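Local coordinates for uncharacterized protein lp_2219 (Lactobacillus plantarum, PDB 3HFQ) that is of unknown function, but folds as a seven-bladed beta-propeller of the lactonase family and may therefore act on a lactone-type substrate, at residues M1-Y10 / D294-Q305; L277-G285 / S319-D328. The protein carries 1 engineered substitution. One frame throughout, in Å; residues are numbered along the deposited sequence.

Contact 1: M1-Y10 / D294-Q305; sequences MQERILFGTY and DPTEAFVVVVNQ
Glu3 and Asp294 meet where two neighbouring blades of the seven-bladed beta-propeller face each other, strand 2-9 in one sheet and strand 299-304 in the next. The strand axes approach to 9.6 Å and run nearly parallel, 22° apart, so side chains alone span the gap. Glu3 reaches over with CG anti to its carbonyl carbon and an extended chain, and OE1 stops 2.6 Å from Asp294 OD2. Two carboxylate oxygens this close suggest that one acid carries a proton; their planes stand 70° apart. OE2 of Glu3 rests on Pro295 CD and Thr296 CG2. Asp294 is braced by its turn: Thr296 OG1 donates to the syn lone pair of OD2 at 2.5 Å, and Phe299 N reaches OD1 at 2.9 Å from above the carboxylate plane. An alanine at Asp294 would remove both carboxylate oxygens, which would probably leave Thr296 OG1 without its acceptor and Glu3 OE1 without its close mate. Further along, the contact turns apolar. Ile5 CD1 lies 4.1 Å from Val301 CG2, while Ile5 CG2 lies over one face of the Phe7 ring, displaced toward its rim; the ring's edge meets Val301 CG1, and Phe7 CD1 comes within 3.6 Å of Val303 CG1. The planes of the Tyr10 ring and Gln305 amide are turned only 16° apart, with Gln305 OE1 3.5 Å from Tyr10 CE2.

Contact 2: L277-G285 / S319-D328; sequences LIQQISTEG and SGKLSLLQKD
The Gln279 side-chain amide pairs with the backbone N and O of Leu322, joining outermost strand 275-282 of one beta-propeller blade to outermost strand 322-330 of the next. The segment axes lie 8.3 Å apart at an angle of 16°. From CB, CG leaves anti to the backbone N (chi1 176°) and the chain stays extended, carrying CD to within 3.6 Å of Leu322 N. There the amide forks: OE1 accepts from Leu322 N at 2.7 Å on an in-plane lone pair, nearly straight at 172°, and also lies against Lys321 CA; NE2 donates to Leu322 O at 2.9 Å, tilted out of that carbonyl's plane. Both bonds grip the same residue, fixing the rotation of the amide. Ile281 CD1 touches Leu322 O, and its CG2 meets Leu322 CD1, the side chains crossing near a right angle. Ile278 CD1 packs against Ser319 O and Lys321 CG. Toward solvent, Glu284 bends at chi2 and lays CB and CG along Lys327; their charged ends form only a long salt bridge, OE1 to NZ 4.0 Å. Two waters link them, one weakly at NZ; the other donates to Glu284 OE1 at 2.8 Å and accepts from Lys327 NZ at 3.0 Å.

Contacts 1 and 2 are the two flanks of one blade, the sheet containing strands 299-304 and 322-330: contact 1 joins it to the blade of strand 2-9, and contact 2 to the blade of strand 275-282. Their centres are about 14 Å apart, yet they touch. Asn304 OD1 and Thr283 OG1, 2.8 Å apart, probably share a hydrogen bond, and Phe299 CE1 packs 3.6 Å from Leu325 CD1. Contact 1 is the deeper, its centre about 13 Å from the centre of the chain against about 19 Å for that of contact 2. A phosphate ion, probably from the crystallisation liquor, lies about 5 Å from the Tyr10 side chain in contact 1.

Contact 1: M1-Y10 / D294-Q305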
# COMPACT_ATOMS: atom_id res chain seq x y z
N MSE A 1 -10.41 -23.86 -1.42
CA MSE A 1 -10.88 -23.19 -0.18
C MSE A 1 -11.37 -21.77 -0.50
O MSE A 1 -11.18 -21.28 -1.61
CB MSE A 1 -9.74 -23.11 0.85
CG MSE A 1 -8.61 -22.17 0.47
SE MSE A 1 -7.22 -22.15 1.81
CE MSE A 1 -8.11 -21.06 3.14
N GLN A 2 -12.00 -21.13 0.48
CA GLN A 2 -12.51 -19.78 0.31
C GLN A 2 -11.68 -18.78 1.12
O GLN A 2 -11.45 -18.98 2.31
CB GLN A 2 -13.97 -19.70 0.76
CG GLN A 2 -14.90 -20.70 0.08
CD GLN A 2 -16.34 -20.56 0.55
OE1 GLN A 2 -16.61 -20.51 1.75
NE2 GLN A 2 -17.28 -20.52 -0.39
N GLU A 3 -11.23 -17.72 0.46
CA GLU A 3 -10.44 -16.69 1.12
C GLU A 3 -11.12 -15.34 0.98
O GLU A 3 -11.44 -14.90 -0.12
CB GLU A 3 -9.03 -16.63 0.52
CG GLU A 3 -8.22 -17.90 0.76
CD GLU A 3 -6.83 -17.83 0.18
OE1 GLU A 3 -6.71 -17.49 -1.02
OE2 GLU A 3 -5.86 -18.11 0.91
N ARG A 4 -11.33 -14.69 2.12
CA ARG A 4 -12.00 -13.40 2.18
C ARG A 4 -11.06 -12.25 1.81
O ARG A 4 -9.90 -12.23 2.22
CB ARG A 4 -12.55 -13.19 3.59
CG ARG A 4 -13.45 -11.99 3.75
CD ARG A 4 -13.92 -11.91 5.19
NE ARG A 4 -14.88 -10.85 5.41
CZ ARG A 4 -15.40 -10.56 6.60
NH1 ARG A 4 -15.03 -11.25 7.66
NH2 ARG A 4 -16.28 -9.57 6.72
N ILE A 5 -11.59 -11.30 1.05
CA ILE A 5 -10.84 -10.14 0.60
C ILE A 5 -11.65 -8.87 0.84
O ILE A 5 -12.86 -8.87 0.66
CB ILE A 5 -10.56 -10.19 -0.92
CG1 ILE A 5 -9.95 -11.54 -1.30
CG2 ILE A 5 -9.63 -9.05 -1.31
CD1 ILE A 5 -9.87 -11.75 -2.81
N LEU A 6 -10.97 -7.80 1.26
CA LEU A 6 -11.64 -6.52 1.48
C LEU A 6 -11.14 -5.55 0.42
O LEU A 6 -9.95 -5.55 0.07
CB LEU A 6 -11.32 -5.98 2.88
CG LEU A 6 -11.71 -6.86 4.06
CD1 LEU A 6 -11.47 -6.10 5.37
CD2 LEU A 6 -13.18 -7.27 3.94
N PHE A 7 -12.04 -4.72 -0.10
CA PHE A 7 -11.69 -3.76 -1.14
C PHE A 7 -11.90 -2.32 -0.68
O PHE A 7 -13.00 -1.94 -0.27
CB PHE A 7 -12.55 -3.99 -2.38
CG PHE A 7 -12.34 -5.33 -3.04
CD1 PHE A 7 -11.15 -5.61 -3.70
CD2 PHE A 7 -13.34 -6.29 -3.01
CE1 PHE A 7 -10.97 -6.84 -4.33
CE2 PHE A 7 -13.17 -7.52 -3.64
CZ PHE A 7 -11.98 -7.80 -4.30
N GLY A 8 -10.83 -1.52 -0.76
CA GLY A 8 -10.92 -0.11 -0.40
C GLY A 8 -11.27 0.62 -1.69
O GLY A 8 -10.97 0.13 -2.77
N THR A 9 -11.92 1.77 -1.58
CA THR A 9 -12.32 2.51 -2.77
C THR A 9 -12.40 4.01 -2.54
O THR A 9 -12.19 4.50 -1.44
CB THR A 9 -13.75 2.12 -3.21
OG1 THR A 9 -14.68 2.66 -2.26
CG2 THR A 9 -13.92 0.61 -3.27
N TYR A 10 -12.69 4.71 -3.63
CA TYR A 10 -12.93 6.15 -3.62
C TYR A 10 -14.45 6.11 -3.71
O TYR A 10 -15.00 5.12 -4.18
CB TYR A 10 -12.38 6.80 -4.88
CG TYR A 10 -11.01 7.40 -4.74
CD1 TYR A 10 -10.81 8.61 -4.09
CD2 TYR A 10 -9.89 6.74 -5.26
CE1 TYR A 10 -9.54 9.17 -3.97
CE2 TYR A 10 -8.63 7.28 -5.15
CZ TYR A 10 -8.45 8.49 -4.50
OH TYR A 10 -7.19 9.04 -4.40
N ASP A 294 -2.50 -13.68 -2.60
CA ASP A 294 -3.42 -14.19 -1.59
C ASP A 294 -2.56 -14.90 -0.54
O ASP A 294 -1.36 -15.07 -0.75
CB ASP A 294 -4.41 -15.17 -2.22
CG ASP A 294 -3.79 -16.52 -2.51
OD1 ASP A 294 -2.77 -16.57 -3.22
OD2 ASP A 294 -4.33 -17.53 -2.02
N PRO A 295 -3.15 -15.31 0.59
CA PRO A 295 -2.38 -15.99 1.64
C PRO A 295 -1.61 -17.23 1.19
O PRO A 295 -0.51 -17.49 1.69
CB PRO A 295 -3.45 -16.30 2.69
CG PRO A 295 -4.37 -15.12 2.56
CD PRO A 295 -4.52 -15.01 1.06
N THR A 296 -2.17 -18.00 0.27
CA THR A 296 -1.49 -19.20 -0.21
C THR A 296 -0.38 -18.82 -1.19
O THR A 296 0.53 -19.60 -1.44
CB THR A 296 -2.45 -20.17 -0.94
OG1 THR A 296 -2.87 -19.60 -2.18
CG2 THR A 296 -3.68 -20.44 -0.08
N GLU A 297 -0.50 -17.61 -1.74
CA GLU A 297 0.45 -17.08 -2.71
C GLU A 297 0.39 -17.79 -4.05
O GLU A 297 1.32 -17.72 -4.85
CB GLU A 297 1.88 -17.10 -2.16
CG GLU A 297 2.08 -16.22 -0.93
CD GLU A 297 3.49 -15.64 -0.83
OE1 GLU A 297 4.45 -16.37 -1.14
OE2 GLU A 297 3.62 -14.47 -0.44
N ALA A 298 -0.73 -18.47 -4.30
CA ALA A 298 -0.92 -19.18 -5.56
C ALA A 298 -1.79 -18.31 -6.47
O ALA A 298 -2.09 -18.68 -7.61
CB ALA A 298 -1.61 -20.52 -5.32
N PHE A 299 -2.17 -17.14 -5.97
CA PHE A 299 -3.00 -16.21 -6.71
C PHE A 299 -2.63 -14.75 -6.45
O PHE A 299 -1.97 -14.44 -5.46
CB PHE A 299 -4.47 -16.38 -6.32
CG PHE A 299 -5.01 -17.76 -6.56
CD1 PHE A 299 -5.52 -18.12 -7.80
CD2 PHE A 299 -5.00 -18.70 -5.53
CE1 PHE A 299 -6.01 -19.41 -8.02
CE2 PHE A 299 -5.49 -19.99 -5.74
CZ PHE A 299 -6.00 -20.34 -6.98
N VAL A 300 -3.07 -13.88 -7.34
CA VAL A 300 -2.87 -12.44 -7.21
C VAL A 300 -4.17 -11.78 -7.63
O VAL A 300 -4.79 -12.19 -8.61
CB VAL A 300 -1.75 -11.91 -8.12
CG1 VAL A 300 -1.77 -10.38 -8.11
CG2 VAL A 300 -0.39 -12.41 -7.64
N VAL A 301 -4.59 -10.78 -6.87
CA VAL A 301 -5.81 -10.04 -7.19
C VAL A 301 -5.42 -8.58 -7.32
O VAL A 301 -4.72 -8.04 -6.47
CB VAL A 301 -6.87 -10.18 -6.07
CG1 VAL A 301 -8.02 -9.20 -6.31
CG2 VAL A 301 -7.40 -11.60 -6.05
N VAL A 302 -5.85 -7.95 -8.41
CA VAL A 302 -5.55 -6.54 -8.65
C VAL A 302 -6.87 -5.82 -8.89
O VAL A 302 -7.82 -6.41 -9.41
CB VAL A 302 -4.65 -6.35 -9.90
CG1 VAL A 302 -5.32 -6.94 -11.13
CG2 VAL A 302 -4.36 -4.86 -10.13
N VAL A 303 -6.94 -4.55 -8.50
CA VAL A 303 -8.15 -3.76 -8.73
C VAL A 303 -7.78 -2.57 -9.59
O VAL A 303 -6.72 -1.98 -9.42
CB VAL A 303 -8.80 -3.25 -7.42
CG1 VAL A 303 -9.39 -4.40 -6.65
CG2 VAL A 303 -7.78 -2.49 -6.58
N ASN A 304 -8.66 -2.24 -10.53
CA ASN A 304 -8.44 -1.12 -11.43
C ASN A 304 -9.39 0.01 -11.06
O ASN A 304 -10.61 -0.14 -11.10
CB ASN A 304 -8.68 -1.56 -12.88
CG ASN A 304 -7.70 -2.62 -13.32
OD1 ASN A 304 -6.53 -2.33 -13.56
ND2 ASN A 304 -8.17 -3.86 -13.43
N GLN A 305 -8.80 1.14 -10.70
CA GLN A 305 -9.51 2.33 -10.26
C GLN A 305 -10.51 2.95 -11.24
O GLN A 305 -11.66 3.21 -10.87
CB GLN A 305 -8.48 3.39 -9.84
CG GLN A 305 -9.06 4.69 -9.33
CD GLN A 305 -7.98 5.69 -8.93
OE1 GLN A 305 -8.28 6.83 -8.59
NE2 GLN A 305 -6.73 5.26 -8.97

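Contact 2: L277-G285 / S319-D328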
# COMPACT_ATOMS: atom_id res chain seq x y z
N LEU A 277 13.65 -8.14 -14.57
CA LEU A 277 12.27 -8.15 -15.07
C LEU A 277 12.02 -9.45 -15.83
O LEU A 277 12.74 -9.77 -16.77
CB LEU A 277 12.04 -6.97 -16.02
CG LEU A 277 10.63 -6.85 -16.61
CD1 LEU A 277 9.66 -6.45 -15.51
CD2 LEU A 277 10.63 -5.81 -17.72
N ILE A 278 10.99 -10.20 -15.42
CA ILE A 278 10.69 -11.45 -16.10
C ILE A 278 9.30 -11.50 -16.72
O ILE A 278 8.99 -12.41 -17.49
CB ILE A 278 10.86 -12.67 -15.15
CG1 ILE A 278 9.87 -12.57 -13.99
CG2 ILE A 278 12.29 -12.73 -14.62
CD1 ILE A 278 9.76 -13.85 -13.18
N GLN A 279 8.46 -10.52 -16.40
CA GLN A 279 7.11 -10.49 -16.96
C GLN A 279 6.37 -9.16 -16.80
O GLN A 279 6.52 -8.46 -15.80
CB GLN A 279 6.25 -11.62 -16.36
CG GLN A 279 4.79 -11.60 -16.83
CD GLN A 279 3.94 -12.72 -16.24
OE1 GLN A 279 4.10 -13.09 -15.08
NE2 GLN A 279 3.03 -13.26 -17.05
N GLN A 280 5.57 -8.83 -17.81
CA GLN A 280 4.72 -7.64 -17.83
C GLN A 280 3.36 -8.20 -18.24
O GLN A 280 3.22 -8.73 -19.34
CB GLN A 280 5.20 -6.64 -18.89
CG GLN A 280 6.43 -5.82 -18.53
CD GLN A 280 6.13 -4.64 -17.63
OE1 GLN A 280 7.01 -3.81 -17.35
NE2 GLN A 280 4.88 -4.54 -17.17
N ILE A 281 2.37 -8.10 -17.36
CA ILE A 281 1.04 -8.63 -17.67
C ILE A 281 -0.06 -7.61 -17.41
O ILE A 281 -0.11 -6.98 -16.35
CB ILE A 281 0.77 -9.93 -16.87
CG1 ILE A 281 -0.57 -10.53 -17.28
CG2 ILE A 281 0.83 -9.65 -15.37
CD1 ILE A 281 -0.77 -11.96 -16.80
N SER A 282 -0.94 -7.44 -18.39
CA SER A 282 -2.03 -6.48 -18.28
C SER A 282 -2.91 -6.76 -17.06
O SER A 282 -3.12 -7.91 -16.69
CB SER A 282 -2.89 -6.52 -19.54
OG SER A 282 -4.04 -5.70 -19.40
N THR A 283 -3.43 -5.69 -16.46
CA THR A 283 -4.31 -5.82 -15.31
C THR A 283 -5.77 -5.89 -15.77
O THR A 283 -6.69 -5.95 -14.96
CB THR A 283 -4.13 -4.64 -14.32
OG1 THR A 283 -4.39 -3.40 -14.99
CG2 THR A 283 -2.71 -4.63 -13.77
N GLU A 284 -5.97 -5.88 -17.09
CA GLU A 284 -7.30 -5.95 -17.69
C GLU A 284 -8.23 -4.82 -17.22
O GLU A 284 -9.43 -5.04 -16.99
CB GLU A 284 -7.95 -7.30 -17.39
CG GLU A 284 -7.18 -8.51 -17.89
CD GLU A 284 -6.87 -8.47 -19.38
OE1 GLU A 284 -7.67 -7.88 -20.14
OE2 GLU A 284 -5.84 -9.03 -19.79
N GLY A 285 -7.67 -3.63 -17.09
CA GLY A 285 -8.45 -2.49 -16.65
C GLY A 285 -7.56 -1.26 -16.66
O GLY A 285 -6.39 -1.36 -17.03
N SER A 319 8.15 -20.30 -10.43
CA SER A 319 8.59 -19.33 -11.43
C SER A 319 8.17 -17.90 -11.10
O SER A 319 8.75 -16.94 -11.62
CB SER A 319 8.03 -19.69 -12.80
OG SER A 319 6.65 -19.35 -12.88
N GLY A 320 7.14 -17.76 -10.27
CA GLY A 320 6.65 -16.45 -9.89
C GLY A 320 5.81 -15.76 -10.95
O GLY A 320 5.24 -14.69 -10.70
N LYS A 321 5.71 -16.35 -12.13
CA LYS A 321 4.93 -15.74 -13.20
C LYS A 321 3.42 -15.86 -13.03
O LYS A 321 2.92 -16.74 -12.32
CB LYS A 321 5.37 -16.31 -14.56
CG LYS A 321 6.81 -15.93 -14.90
CD LYS A 321 7.18 -16.28 -16.33
CE LYS A 321 8.58 -15.78 -16.66
NZ LYS A 321 8.98 -16.10 -18.07
N LEU A 322 2.69 -14.96 -13.69
CA LEU A 322 1.24 -14.91 -13.58
C LEU A 322 0.52 -15.23 -14.89
O LEU A 322 1.08 -15.10 -15.98
CB LEU A 322 0.81 -13.52 -13.11
CG LEU A 322 1.58 -12.91 -11.93
CD1 LEU A 322 1.12 -11.46 -11.71
CD2 LEU A 322 1.36 -13.74 -10.67
N SER A 323 -0.73 -15.66 -14.76
CA SER A 323 -1.57 -15.96 -15.92
C SER A 323 -3.01 -15.63 -15.55
O SER A 323 -3.47 -15.95 -14.45
CB SER A 323 -1.43 -17.43 -16.34
OG SER A 323 -1.94 -18.31 -15.36
N LEU A 324 -3.71 -14.98 -16.48
CA LEU A 324 -5.09 -14.58 -16.27
C LEU A 324 -6.06 -15.73 -15.99
O LEU A 324 -6.02 -16.76 -16.66
CB LEU A 324 -5.58 -13.79 -17.49
CG LEU A 324 -7.02 -13.26 -17.47
CD1 LEU A 324 -7.19 -12.30 -16.30
CD2 LEU A 324 -7.32 -12.56 -18.79
N LEU A 325 -6.94 -15.53 -15.01
CA LEU A 325 -7.95 -16.52 -14.66
C LEU A 325 -9.33 -15.92 -14.85
O LEU A 325 -10.21 -16.53 -15.47
CB LEU A 325 -7.80 -16.98 -13.21
CG LEU A 325 -6.70 -18.01 -12.90
CD1 LEU A 325 -6.69 -18.30 -11.40
CD2 LEU A 325 -6.95 -19.29 -13.69
N GLN A 326 -9.53 -14.72 -14.32
CA GLN A 326 -10.82 -14.06 -14.44
C GLN A 326 -10.66 -12.54 -14.41
O GLN A 326 -9.82 -12.01 -13.69
CB GLN A 326 -11.75 -14.51 -13.31
CG GLN A 326 -13.16 -13.93 -13.36
CD GLN A 326 -14.01 -14.38 -12.18
OE1 GLN A 326 -13.50 -14.97 -11.23
NE2 GLN A 326 -15.30 -14.08 -12.24
N LYS A 327 -11.47 -11.86 -15.21
CA LYS A 327 -11.43 -10.41 -15.27
C LYS A 327 -12.84 -9.85 -15.19
O LYS A 327 -13.82 -10.59 -15.16
CB LYS A 327 -10.77 -9.94 -16.57
CG LYS A 327 -11.55 -10.28 -17.84
CD LYS A 327 -10.88 -9.70 -19.08
CE LYS A 327 -11.66 -10.03 -20.36
NZ LYS A 327 -11.04 -9.41 -21.57
N ASP A 328 -12.92 -8.53 -15.14
CA ASP A 328 -14.19 -7.83 -15.09
C ASP A 328 -15.10 -8.13 -13.90
O ASP A 328 -16.32 -8.17 -14.05
CB ASP A 328 -14.95 -8.03 -16.40
CG ASP A 328 -14.25 -7.39 -17.58
OD1 ASP A 328 -13.67 -6.30 -17.39
OD2 ASP A 328 -14.28 -7.96 -18.69
O HOH W 1 -10.72 -6.65 -14.95
O HOH W 2 -10.07 -6.68 -20.99
O HOH W 3 -11.47 -5.76 -18.81
O HOH W 4 -8.21 -8.78 -22.78